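Local coordinates for protein UDP-N-acetylglucosamine 2-epimerase (Listeria monocytogenes, PDB 3OT5) that probably catalyses the reversible epimerisation at C2 that interconverts UDP-N-acetylglucosamine and UDP-N-acetylmannosamine, at residues Glu246-Ile251 / Lys348-Ile352; Ser302-Phe306 / Ala355-Leu359; Ile106-Ala111 / Ala133-Lys139; Ile98-Met103 / Thr125-Ala130. All blocks are in the same frame, centred on the assembly; numbering follows the deposited sequence.

Contact 1: residues Glu246-Ile251 / Lys348-Ile352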
loop_
_atom_site.group_PDB
_atom_site.type_symbol
_atom_site.label_atom_id
_atom_site.label_comp_id
_atom_site.label_asym_id
_atom_site.label_seq_id
_atom_site.Cartn_x
_atom_site.Cartn_y
_atom_site.Cartn_z
ATOM N N GLU A 246 2.734 -27.269 -0.324
ATOM C CA GLU A 246 3.373 -28.424 0.294
ATOM C C GLU A 246 4.372 -27.950 1.340
ATOM O O GLU A 246 4.513 -28.570 2.381
ATOM C CB GLU A 246 4.051 -29.307 -0.756
ATOM C CG GLU A 246 3.073 -30.021 -1.685
ATOM C CD GLU A 246 3.755 -30.861 -2.759
ATOM O OE1 GLU A 246 3.116 -31.803 -3.281
ATOM O OE2 GLU A 246 4.931 -30.600 -3.074
ATOM N N ALA A 247 5.038 -26.830 1.067
ATOM C CA ALA A 247 6.018 -26.275 1.995
ATOM C C ALA A 247 5.377 -25.868 3.321
ATOM O O ALA A 247 5.846 -26.274 4.380
ATOM C CB ALA A 247 6.721 -25.078 1.373
ATOM N N VAL A 248 4.317 -25.061 3.249
ATOM C CA VAL A 248 3.625 -24.586 4.443
ATOM C C VAL A 248 2.923 -25.734 5.186
ATOM O O VAL A 248 2.864 -25.742 6.411
ATOM C CB VAL A 248 2.671 -23.397 4.129
ATOM C CG1 VAL A 248 3.484 -22.176 3.710
ATOM C CG2 VAL A 248 1.662 -23.758 3.048
ATOM N N ARG A 249 2.401 -26.705 4.448
ATOM C CA ARG A 249 1.791 -27.877 5.063
ATOM C C ARG A 249 2.839 -28.512 5.969
ATOM O O ARG A 249 2.586 -28.801 7.141
ATOM C CB ARG A 249 1.397 -28.886 3.990
ATOM C CG ARG A 249 0.892 -30.228 4.495
ATOM C CD ARG A 249 -0.521 -30.185 5.064
ATOM N NE ARG A 249 -0.929 -31.514 5.523
ATOM C CZ ARG A 249 -2.183 -31.909 5.738
ATOM N NH1 ARG A 249 -3.203 -31.105 5.477
ATOM N NH2 ARG A 249 -2.419 -33.145 6.161
ATOM N N GLU A 250 4.024 -28.717 5.408
ATOM C CA GLU A 250 5.131 -29.331 6.139
ATOM C C GLU A 250 5.602 -28.480 7.330
ATOM O O GLU A 250 6.008 -29.025 8.359
ATOM C CB GLU A 250 6.287 -29.654 5.176
ATOM C CG GLU A 250 7.429 -30.420 5.820
ATOM C CD GLU A 250 8.459 -30.938 4.816
ATOM O OE1 GLU A 250 9.571 -31.313 5.251
ATOM O OE2 GLU A 250 8.159 -30.974 3.599
ATOM N N ILE A 251 5.552 -27.156 7.193
ATOM C CA ILE A 251 5.938 -26.256 8.281
ATOM C C ILE A 251 4.948 -26.474 9.426
ATOM O O ILE A 251 5.341 -26.652 10.591
ATOM C CB ILE A 251 5.914 -24.761 7.845
ATOM C CG1 ILE A 251 6.964 -24.479 6.768
ATOM C CG2 ILE A 251 6.183 -23.847 9.023
ATOM C CD1 ILE A 251 6.853 -23.074 6.155
ATOM N N LYS A 348 10.158 -24.844 -2.485
ATOM C CA LYS A 348 9.637 -25.501 -1.273
ATOM C C LYS A 348 10.669 -25.651 -0.136
ATOM O O LYS A 348 10.377 -25.378 1.026
ATOM C CB LYS A 348 9.107 -26.884 -1.665
ATOM C CG LYS A 348 8.489 -27.703 -0.552
ATOM C CD LYS A 348 8.077 -29.073 -1.093
ATOM C CE LYS A 348 7.444 -29.950 -0.029
ATOM N NZ LYS A 348 6.979 -31.259 -0.596
ATOM N N GLU A 349 11.872 -26.085 -0.472
ATOM C CA GLU A 349 12.902 -26.270 0.546
ATOM C C GLU A 349 13.312 -24.945 1.180
ATOM O O GLU A 349 13.611 -24.884 2.371
ATOM C CB GLU A 349 14.135 -26.990 -0.025
ATOM C CG GLU A 349 13.895 -28.455 -0.417
ATOM C CD GLU A 349 12.908 -28.634 -1.562
ATOM O OE1 GLU A 349 12.787 -27.709 -2.402
ATOM O OE2 GLU A 349 12.270 -29.713 -1.635
ATOM N N ASN A 350 13.288 -23.876 0.392
ATOM C CA ASN A 350 13.685 -22.574 0.891
ATOM C C ASN A 350 12.558 -21.987 1.771
ATOM O O ASN A 350 12.825 -21.288 2.747
ATOM C CB ASN A 350 14.055 -21.651 -0.280
ATOM C CG ASN A 350 15.050 -20.574 0.111
ATOM O OD1 ASN A 350 16.020 -20.842 0.830
ATOM N ND2 ASN A 350 14.863 -19.375 -0.417
ATOM N N LEU A 351 11.300 -22.258 1.420
ATOM C CA LEU A 351 10.170 -21.793 2.241
ATOM C C LEU A 351 10.282 -22.385 3.653
ATOM O O LEU A 351 10.234 -21.654 4.654
ATOM C CB LEU A 351 8.818 -22.182 1.629
ATOM C CG LEU A 351 8.036 -21.237 0.688
ATOM C CD1 LEU A 351 8.806 -20.994 -0.575
ATOM C CD2 LEU A 351 6.626 -21.727 0.378
ATOM N N ILE A 352 10.442 -23.707 3.712
ATOM C CA ILE A 352 10.559 -24.450 4.979
ATOM C C ILE A 352 11.736 -23.974 5.823
ATOM O O ILE A 352 11.571 -23.597 6.986
ATOM C CB ILE A 352 10.729 -25.971 4.735
ATOM C CG1 ILE A 352 9.501 -26.551 4.029
ATOM C CG2 ILE A 352 10.935 -26.704 6.057
ATOM C CD1 ILE A 352 9.653 -28.000 3.641
#

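Contact 2: residues Ser302-Phe306 / Ala355-Leu359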
loop_
_atom_site.group_PDB
_atom_site.type_symbol
_atom_site.label_atom_id
_atom_site.label_comp_id
_atom_site.label_asym_id
_atom_site.label_seq_id
_atom_site.Cartn_x
_atom_site.Cartn_y
_atom_site.Cartn_z
ATOM N N SER A 302 -0.157 -11.852 13.467
ATOM C CA SER A 302 0.681 -12.826 12.776
ATOM C C SER A 302 2.119 -12.851 13.303
ATOM O O SER A 302 2.656 -11.831 13.740
ATOM C CB SER A 302 0.681 -12.535 11.279
ATOM O OG SER A 302 -0.643 -12.574 10.770
ATOM N N TYR A 303 2.721 -14.034 13.272
ATOM C CA TYR A 303 4.089 -14.220 13.710
ATOM C C TYR A 303 4.974 -13.986 12.494
ATOM O O TYR A 303 6.069 -13.446 12.607
ATOM C CB TYR A 303 4.284 -15.632 14.269
ATOM C CG TYR A 303 5.637 -15.906 14.880
ATOM C CD1 TYR A 303 5.913 -15.550 16.197
ATOM C CD2 TYR A 303 6.631 -16.567 14.160
ATOM C CE1 TYR A 303 7.159 -15.819 16.777
ATOM C CE2 TYR A 303 7.881 -16.844 14.732
ATOM C CZ TYR A 303 8.137 -16.460 16.039
ATOM O OH TYR A 303 9.370 -16.731 16.604
ATOM N N LEU A 304 4.499 -14.400 11.328
ATOM C CA LEU A 304 5.256 -14.193 10.109
ATOM C C LEU A 304 4.284 -14.297 8.948
ATOM O O LEU A 304 3.192 -14.860 9.070
ATOM C CB LEU A 304 6.425 -15.192 9.978
ATOM C CG LEU A 304 6.150 -16.612 9.486
ATOM C CD1 LEU A 304 5.954 -16.558 7.988
ATOM C CD2 LEU A 304 7.292 -17.569 9.798
ATOM N N VAL A 305 4.668 -13.728 7.823
ATOM C CA VAL A 305 3.811 -13.744 6.654
ATOM C C VAL A 305 4.608 -14.058 5.414
ATOM O O VAL A 305 5.733 -13.590 5.259
ATOM C CB VAL A 305 3.082 -12.379 6.478
ATOM C CG1 VAL A 305 4.065 -11.243 6.490
ATOM C CG2 VAL A 305 2.239 -12.348 5.167
ATOM N N PHE A 306 4.036 -14.906 4.570
ATOM C CA PHE A 306 4.602 -15.267 3.280
ATOM C C PHE A 306 3.758 -14.533 2.282
ATOM O O PHE A 306 2.559 -14.691 2.298
ATOM C CB PHE A 306 4.424 -16.744 2.937
ATOM C CG PHE A 306 5.295 -17.689 3.712
ATOM C CD1 PHE A 306 6.611 -17.908 3.326
ATOM C CD2 PHE A 306 4.770 -18.446 4.757
ATOM C CE1 PHE A 306 7.414 -18.826 4.016
ATOM C CE2 PHE A 306 5.555 -19.357 5.445
ATOM C CZ PHE A 306 6.883 -19.545 5.078
ATOM N N ALA A 355 11.299 -20.419 7.014
ATOM C CA ALA A 355 10.205 -20.352 7.969
ATOM C C ALA A 355 10.668 -20.904 9.327
ATOM O O ALA A 355 10.537 -20.244 10.364
ATOM C CB ALA A 355 9.032 -21.147 7.465
ATOM N N LEU A 356 11.211 -22.116 9.309
ATOM C CA LEU A 356 11.683 -22.757 10.533
ATOM C C LEU A 356 12.684 -21.873 11.262
ATOM O O LEU A 356 12.615 -21.728 12.480
ATOM C CB LEU A 356 12.289 -24.129 10.237
ATOM C CG LEU A 356 11.326 -25.160 9.646
ATOM C CD1 LEU A 356 11.990 -26.535 9.570
ATOM C CD2 LEU A 356 10.063 -25.242 10.474
ATOM N N ASP A 357 13.605 -21.280 10.510
ATOM C CA ASP A 357 14.609 -20.377 11.075
ATOM C C ASP A 357 13.928 -19.357 11.973
ATOM O O ASP A 357 14.281 -19.214 13.148
ATOM C CB ASP A 357 15.352 -19.645 9.951
ATOM C CG ASP A 357 16.384 -18.652 10.467
ATOM O OD1 ASP A 357 16.484 -17.549 9.875
ATOM O OD2 ASP A 357 17.069 -18.948 11.472
ATOM N N LEU A 358 12.939 -18.665 11.411
ATOM C CA LEU A 358 12.186 -17.640 12.137
ATOM C C LEU A 358 11.376 -18.212 13.293
ATOM O O LEU A 358 11.294 -17.608 14.365
ATOM C CB LEU A 358 11.260 -16.880 11.181
ATOM C CG LEU A 358 11.985 -16.047 10.129
ATOM C CD1 LEU A 358 11.000 -15.384 9.172
ATOM C CD2 LEU A 358 12.852 -15.013 10.813
ATOM N N LEU A 359 10.778 -19.374 13.082
ATOM C CA LEU A 359 9.994 -20.010 14.131
ATOM C C LEU A 359 10.844 -20.548 15.302
ATOM O O LEU A 359 10.439 -20.440 16.461
ATOM C CB LEU A 359 9.143 -21.140 13.539
ATOM C CG LEU A 359 8.012 -20.680 12.618
ATOM C CD1 LEU A 359 7.406 -21.858 11.871
ATOM C CD2 LEU A 359 6.944 -19.921 13.415
#

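Contact 3: residues Ile106-Ala111 / Ala133-Lys139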
loop_
_atom_site.group_PDB
_atom_site.type_symbol
_atom_site.label_atom_id
_atom_site.label_comp_id
_atom_site.label_asym_id
_atom_site.label_seq_id
_atom_site.Cartn_x
_atom_site.Cartn_y
_atom_site.Cartn_z
ATOM N N ILE A 106 -12.943 16.152 -13.564
ATOM C CA ILE A 106 -12.101 16.864 -12.613
ATOM C C ILE A 106 -11.867 18.317 -13.042
ATOM O O ILE A 106 -11.818 19.204 -12.207
ATOM C CB ILE A 106 -10.775 16.143 -12.390
ATOM C CG1 ILE A 106 -11.036 14.770 -11.759
ATOM C CG2 ILE A 106 -9.883 16.960 -11.474
ATOM C CD1 ILE A 106 -11.818 14.849 -10.436
ATOM N N ASN A 107 -11.717 18.563 -14.336
ATOM C CA ASN A 107 -11.562 19.932 -14.812
ATOM C C ASN A 107 -12.702 20.786 -14.255
ATOM O O ASN A 107 -12.484 21.850 -13.680
ATOM C CB ASN A 107 -11.623 19.983 -16.332
ATOM C CG ASN A 107 -11.360 21.363 -16.875
ATOM O OD1 ASN A 107 -10.248 21.867 -16.786
ATOM N ND2 ASN A 107 -12.368 21.960 -17.497
ATOM N N GLU A 108 -13.922 20.289 -14.410
ATOM C CA GLU A 108 -15.119 20.997 -13.956
ATOM C C GLU A 108 -15.157 21.130 -12.435
ATOM O O GLU A 108 -15.479 22.188 -11.913
ATOM C CB GLU A 108 -16.365 20.275 -14.460
ATOM C CG GLU A 108 -17.682 20.990 -14.171
ATOM C CD GLU A 108 -18.881 20.269 -14.758
ATOM O OE1 GLU A 108 -18.695 19.197 -15.375
ATOM O OE2 GLU A 108 -20.013 20.776 -14.613
ATOM N N VAL A 109 -14.811 20.062 -11.720
ATOM C CA VAL A 109 -14.826 20.116 -10.260
ATOM C C VAL A 109 -13.820 21.137 -9.747
ATOM O O VAL A 109 -14.137 21.923 -8.854
ATOM C CB VAL A 109 -14.568 18.729 -9.629
ATOM C CG1 VAL A 109 -14.400 18.847 -8.116
ATOM C CG2 VAL A 109 -15.708 17.793 -9.968
ATOM N N ILE A 110 -12.618 21.135 -10.324
ATOM C CA ILE A 110 -11.571 22.064 -9.915
ATOM C C ILE A 110 -11.943 23.513 -10.232
ATOM O O ILE A 110 -11.799 24.396 -9.385
ATOM C CB ILE A 110 -10.235 21.711 -10.564
ATOM C CG1 ILE A 110 -9.734 20.367 -10.020
ATOM C CG2 ILE A 110 -9.219 22.787 -10.286
ATOM C CD1 ILE A 110 -8.515 19.844 -10.701
ATOM N N ALA A 111 -12.438 23.752 -11.442
ATOM C CA ALA A 111 -12.842 25.096 -11.865
ATOM C C ALA A 111 -13.835 25.720 -10.891
ATOM O O ALA A 111 -13.729 26.903 -10.567
ATOM C CB ALA A 111 -13.448 25.063 -13.281
ATOM N N ALA A 133 -5.952 17.782 -15.370
ATOM C CA ALA A 133 -7.023 18.794 -15.236
ATOM C C ALA A 133 -6.554 19.871 -14.249
ATOM O O ALA A 133 -6.875 21.030 -14.400
ATOM C CB ALA A 133 -8.337 18.167 -14.780
ATOM N N THR A 134 -5.779 19.462 -13.248
ATOM C CA THR A 134 -5.221 20.367 -12.248
ATOM C C THR A 134 -4.270 21.367 -12.944
ATOM O O THR A 134 -4.315 22.586 -12.689
ATOM C CB THR A 134 -4.507 19.558 -11.119
ATOM O OG1 THR A 134 -5.482 18.775 -10.415
ATOM C CG2 THR A 134 -3.795 20.457 -10.135
ATOM N N PHE A 135 -3.446 20.859 -13.856
ATOM C CA PHE A 135 -2.535 21.713 -14.604
ATOM C C PHE A 135 -3.321 22.646 -15.520
ATOM O O PHE A 135 -3.027 23.849 -15.609
ATOM C CB PHE A 135 -1.565 20.898 -15.436
ATOM C CG PHE A 135 -0.817 21.721 -16.440
ATOM C CD1 PHE A 135 0.159 22.602 -16.033
ATOM C CD2 PHE A 135 -1.090 21.610 -17.787
ATOM C CE1 PHE A 135 0.831 23.370 -16.948
ATOM C CE2 PHE A 135 -0.417 22.383 -18.712
ATOM C CZ PHE A 135 0.536 23.260 -18.296
ATOM N N TYR A 136 -4.307 22.101 -16.217
ATOM C CA TYR A 136 -5.112 22.943 -17.097
ATOM C C TYR A 136 -5.764 24.051 -16.318
ATOM O O TYR A 136 -5.880 25.161 -16.812
ATOM C CB TYR A 136 -6.152 22.149 -17.900
ATOM C CG TYR A 136 -5.567 21.233 -18.948
ATOM C CD1 TYR A 136 -4.381 21.569 -19.608
ATOM C CD2 TYR A 136 -6.281 20.130 -19.418
ATOM C CE1 TYR A 136 -3.862 20.771 -20.604
ATOM C CE2 TYR A 136 -5.767 19.323 -20.448
ATOM C CZ TYR A 136 -4.561 19.658 -21.031
ATOM O OH TYR A 136 -4.034 18.907 -22.051
ATOM N N GLN A 137 -6.133 23.768 -15.071
ATOM C CA GLN A 137 -6.763 24.772 -14.203
ATOM C C GLN A 137 -5.752 25.628 -13.465
ATOM O O GLN A 137 -6.120 26.449 -12.629
ATOM C CB GLN A 137 -7.678 24.086 -13.192
ATOM C CG GLN A 137 -8.852 23.464 -13.844
ATOM C CD GLN A 137 -9.717 24.482 -14.491
ATOM O OE1 GLN A 137 -9.883 25.587 -13.970
ATOM N NE2 GLN A 137 -10.305 24.125 -15.626
ATOM N N GLN A 138 -4.484 25.446 -13.794
ATOM C CA GLN A 138 -3.391 26.173 -13.171
ATOM C C GLN A 138 -3.427 26.175 -11.638
ATOM O O GLN A 138 -3.239 27.219 -11.002
ATOM C CB GLN A 138 -3.296 27.578 -13.739
ATOM C CG GLN A 138 -2.995 27.563 -15.224
ATOM C CD GLN A 138 -2.746 28.938 -15.785
ATOM O OE1 GLN A 138 -3.278 29.938 -15.293
ATOM N NE2 GLN A 138 -1.928 29.000 -16.830
ATOM N N LYS A 139 -3.670 24.993 -11.066
ATOM C CA LYS A 139 -3.672 24.793 -9.618
ATOM C C LYS A 139 -2.425 24.017 -9.266
ATOM O O LYS A 139 -1.903 23.247 -10.080
ATOM C CB LYS A 139 -4.856 23.958 -9.134
ATOM C CG LYS A 139 -6.193 24.610 -8.868
ATOM C CD LYS A 139 -6.692 25.492 -9.946
ATOM C CE LYS A 139 -6.290 26.928 -9.718
ATOM N NZ LYS A 139 -7.048 27.475 -8.558
#

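Contact 4: residues Ile98-Met103 / Thr125-Ala130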
loop_
_atom_site.group_PDB
_atom_site.type_symbol
_atom_site.label_atom_id
_atom_site.label_comp_id
_atom_site.label_asym_id
_atom_site.label_seq_id
_atom_site.Cartn_x
_atom_site.Cartn_y
_atom_site.Cartn_z
ATOM N N ILE A 98 -11.705 6.558 -20.319
ATOM C CA ILE A 98 -11.618 6.710 -18.881
ATOM C C ILE A 98 -10.876 8.003 -18.588
ATOM O O ILE A 98 -11.289 8.807 -17.760
ATOM C CB ILE A 98 -10.871 5.510 -18.230
ATOM C CG1 ILE A 98 -11.692 4.218 -18.378
ATOM C CG2 ILE A 98 -10.599 5.753 -16.759
ATOM C CD1 ILE A 98 -10.952 2.941 -17.886
ATOM N N THR A 99 -9.775 8.192 -19.299
ATOM C CA THR A 99 -8.922 9.368 -19.139
ATOM C C THR A 99 -9.688 10.640 -19.468
ATOM O O THR A 99 -9.683 11.586 -18.698
ATOM C CB THR A 99 -7.686 9.236 -20.023
ATOM O OG1 THR A 99 -6.996 8.025 -19.671
ATOM C CG2 THR A 99 -6.751 10.429 -19.872
ATOM N N SER A 100 -10.357 10.661 -20.607
ATOM C CA SER A 100 -11.127 11.839 -20.976
ATOM C C SER A 100 -12.268 12.125 -19.967
ATOM O O SER A 100 -12.459 13.271 -19.555
ATOM C CB SER A 100 -11.667 11.696 -22.387
ATOM O OG SER A 100 -12.398 10.506 -22.513
ATOM N N ARG A 101 -13.004 11.096 -19.556
ATOM C CA ARG A 101 -14.098 11.297 -18.597
ATOM C C ARG A 101 -13.636 11.874 -17.263
ATOM O O ARG A 101 -14.270 12.783 -16.723
ATOM C CB ARG A 101 -14.890 10.011 -18.360
ATOM C CG ARG A 101 -15.815 9.653 -19.503
ATOM C CD ARG A 101 -16.691 8.465 -19.153
ATOM N NE ARG A 101 -17.707 8.227 -20.176
ATOM C CZ ARG A 101 -17.546 7.454 -21.248
ATOM N NH1 ARG A 101 -16.401 6.815 -21.466
ATOM N NH2 ARG A 101 -18.545 7.314 -22.111
ATOM N N VAL A 102 -12.544 11.336 -16.739
ATOM C CA VAL A 102 -11.981 11.791 -15.477
ATOM C C VAL A 102 -11.394 13.208 -15.588
ATOM O O VAL A 102 -11.547 14.037 -14.670
ATOM C CB VAL A 102 -10.862 10.829 -14.983
ATOM C CG1 VAL A 102 -10.146 11.422 -13.842
ATOM C CG2 VAL A 102 -11.440 9.455 -14.606
ATOM N N MET A 103 -10.717 13.468 -16.708
ATOM C CA MET A 103 -10.096 14.754 -16.948
ATOM C C MET A 103 -11.141 15.853 -17.092
ATOM O O MET A 103 -10.996 16.923 -16.520
ATOM C CB MET A 103 -9.247 14.685 -18.207
ATOM C CG MET A 103 -8.607 16.009 -18.611
ATOM S SD MET A 103 -7.800 15.850 -20.210
ATOM C CE MET A 103 -9.140 15.283 -21.248
ATOM N N THR A 125 -4.686 5.781 -13.594
ATOM C CA THR A 125 -5.087 6.633 -14.688
ATOM C C THR A 125 -5.891 7.816 -14.187
ATOM O O THR A 125 -5.792 8.912 -14.734
ATOM C CB THR A 125 -5.850 5.821 -15.694
ATOM O OG1 THR A 125 -4.921 4.904 -16.250
ATOM C CG2 THR A 125 -6.473 6.709 -16.813
ATOM N N THR A 126 -6.675 7.589 -13.139
ATOM C CA THR A 126 -7.475 8.638 -12.532
ATOM C C THR A 126 -6.572 9.746 -11.996
ATOM O O THR A 126 -6.832 10.914 -12.220
ATOM C CB THR A 126 -8.372 8.070 -11.420
ATOM O OG1 THR A 126 -7.570 7.286 -10.524
ATOM C CG2 THR A 126 -9.438 7.176 -12.016
ATOM N N SER A 127 -5.481 9.374 -11.338
ATOM C CA SER A 127 -4.545 10.358 -10.800
ATOM C C SER A 127 -3.876 11.200 -11.864
ATOM O O SER A 127 -3.690 12.412 -11.692
ATOM C CB SER A 127 -3.477 9.673 -9.968
ATOM O OG SER A 127 -4.070 9.182 -8.797
ATOM N N PHE A 128 -3.477 10.559 -12.948
ATOM C CA PHE A 128 -2.845 11.274 -14.034
ATOM C C PHE A 128 -3.826 12.242 -14.651
ATOM O O PHE A 128 -3.503 13.408 -14.855
ATOM C CB PHE A 128 -2.329 10.313 -15.087
ATOM C CG PHE A 128 -2.196 10.929 -16.449
ATOM C CD1 PHE A 128 -1.270 11.934 -16.693
ATOM C CD2 PHE A 128 -3.006 10.496 -17.498
ATOM C CE1 PHE A 128 -1.151 12.487 -17.940
ATOM C CE2 PHE A 128 -2.875 11.044 -18.751
ATOM C CZ PHE A 128 -1.948 12.045 -18.971
ATOM N N ALA A 129 -5.027 11.753 -14.922
ATOM C CA ALA A 129 -6.062 12.566 -15.557
ATOM C C ALA A 129 -6.446 13.778 -14.707
ATOM O O ALA A 129 -6.624 14.886 -15.210
ATOM C CB ALA A 129 -7.287 11.710 -15.847
ATOM N N ALA A 130 -6.587 13.539 -13.417
ATOM C CA ALA A 130 -6.942 14.586 -12.480
ATOM C C ALA A 130 -5.773 15.561 -12.387
ATOM O O ALA A 130 -5.961 16.771 -12.217
ATOM C CB ALA A 130 -7.275 13.974 -11.123
#

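Contact 1: residues Glu246-Ile251 / Lys348-Ile352
Ala247 and Lys348 bring two helices together in the second of the protein's Rossmann-like α/β domains, their CA atoms only 4.9 Å apart. Helices 240-254 and 348-360 lie side by side over one parallel sheet. The two short segments run in broadly the same direction and cross at -34°, with their axes 8.6 Å apart.

The apolar packing turns on the small side chain of Ala247. Its CB points toward the partner helix and is met by Leu351 CD2 at 3.5 Å, a tight carbon contact, while Lys348 CG lies against the same methyl. Further along, Ile352 CG1 rests over the backbone O of Ala247. Ile251 CG1 approaches the backbone of Ile352, and its CD1 turns inward toward the carbonyl of Leu351. Ile251 also reaches Phe306 in the sheet beneath, so this edge of the pair is the buried one.

Charge takes over on the outer side. Lys348 is extended along its whole length, with CG anti to the backbone N (chi1 -178°), and this carries its methylene chain past Ala247 to Glu246. There NZ forms a hydrogen-bonded salt bridge with Glu246 OE2 at 3.3 Å, the ammonium coming from above the carboxylate plane, 60° out of it. Glu246 OE1 has a weak bond of its own to Gln242. A second carboxylate lies near the lysine without bonding to it: Glu250 OE2 is 4.4 Å from Lys348 NZ. The Glu250 chain crosses Ile352 at about a right angle, and its carboxylate rests on the end methyl, with OE2 3.3 Å from Ile352 CD1.

Contact 2: residues Ser302-Phe306 / Ala355-Leu359
Tyr303 reaches across to Leu358 with its hydroxyl, and OH donates a hydrogen bond to the backbone O of Leu358 at 3.1 Å. A chi1 of -174° turns the Tyr303 ring away from its own backbone N and out toward the helix. The carbonyl oxygen lies at the ring edge, near its plane, and the hydroxyl approaches Leu358 O at a C=O...donor angle of 144°, tilted somewhat from the carbonyl plane. Leu359 CD2 presses obliquely on the same ring, 3.4 Å from Tyr303 CD2. His365 stacks on Tyr303, and Arg225 makes a cation-pi contact with it.

The chain turns a corner at Tyr303. Leu304 lies in a strand of the parallel Rossmann-type sheet, bonded through its backbone to Leu228. Helix 348-360 packs against one face of this sheet, its segment running nearly antiparallel to strand 304-306 at 170° and 10.4 Å away between axes. Leu304 helps fill that gap with CD2, which sits 4.3 Å from both Leu358 CB and Leu359 CG in ordinary apolar packing.

Phe306 starts out at an angle to the helix, but its ring swings over so that the far edge meets Ala355. CZ leads, 3.6 Å from Ala355 CB, with the methyl near the ring plane.

Contact 3: residues Ile106-Ala111 / Ala133-Lys139
Gln137 NE2 and Asn107 OD1 are modelled only 2.5 Å apart, too short to be taken literally, at the outer side, where the end of helix 125-136 packs on helix 95-113. As modelled, NE2 donates to OD1 with an N-H...acceptor angle of 165°, the acceptor lying in the Gln137 amide plane and the donor above the Asn107 carbonyl plane; the two amides are turned 59° against each other. A bend at chi2 (-64°) folds the glutamine back toward the asparagine, leaving its OE1 3.7 Å from Ala111 CB.

Beneath this link the contact is largely apolar. Ala133 CB nestles against the Asn107 backbone, 3.4 Å from its N, and touches Ile106 CG2 at 3.8 Å. Ile110 splits its two branches: CG2 lies 3.5 Å from Gln137 CB and also touches Lys139 CD, while CD1 runs to Thr134 OG1 at 3.2 Å. That hydroxyl is already bonded to Ala130 O, and Lys139 NZ goes to Asn114.

Helix 125-136 stops here in a Schellman motif, with Gln138 at positive phi as its C-prime residue. The chain then enters strand 140-144, completing the beta-alpha-beta crossover from strand 117-121 characteristic of a Rossmann fold.

Contact 4: residues Ile98-Met103 / Thr125-Ala130
Met103 and Ala129, their CA atoms 4.8 Å apart, mark the closest backbone pairing where segments 98-103 and 125-130 cross at -50° with axes 8.3 Å apart. Both helices belong to the first Rossmann-like domain. One leads into strand 117-121, and the other follows it within a beta-alpha-beta crossover.

The small Ala129 lets the backbones come this near. Its CB points into the neighbouring helix and is received between the backbone O of Thr99 and the side chain of Val102; Val102 CG1 lies 3.5 Å from Ala129 CB. Val102 uses both methyls: its chi1 of 170° sends CG1 to Ala129 and the Thr126 carbonyl, while CG2 touches Thr126 CG2 at 4.0 Å. Met103 contributes mainly its root, CB 4.3 Å from Ala129 CB, as its outer chain leads off toward Leu132 and Tyr136.

Near the start of helix 125-136 threonines face each other, but their hydroxyls are bonded elsewhere: Thr99 OG1 to Leu95 O in its own helix, Thr125 OG1 to Asn162. Thr99 CG2 approaches Phe128 CE2 obliquely at 4.1 Å. Crossing Thr125 at about a right angle, Thr99 places OG1 3.2 Å from Thr125 CG2.

The four contacts form two pairs, one in each Rossmann-like domain, on opposite sides of the chain's centre. Contacts 1 and 2 share helix 348-360 and lie 11 Å apart between centres: contact 1 joins it to a neighbouring helix, contact 2 to the sheet below. Ile251 and Phe306 connect them. Contacts 3 and 4, also 11 Å apart between centres, are successive levels of one helix pair, 95-113 with 125-136. Contact 2 is buried, with a tyrosine hydroxyl bonded to a helix backbone carbonyl; contacts 1, 3 and 4 are partly buried, with an outer side nearer solvent. Those three each have a close alanine, but their polar chemistry differs: respectively a salt bridge, an amide pair, and threonines bonded elsewhere.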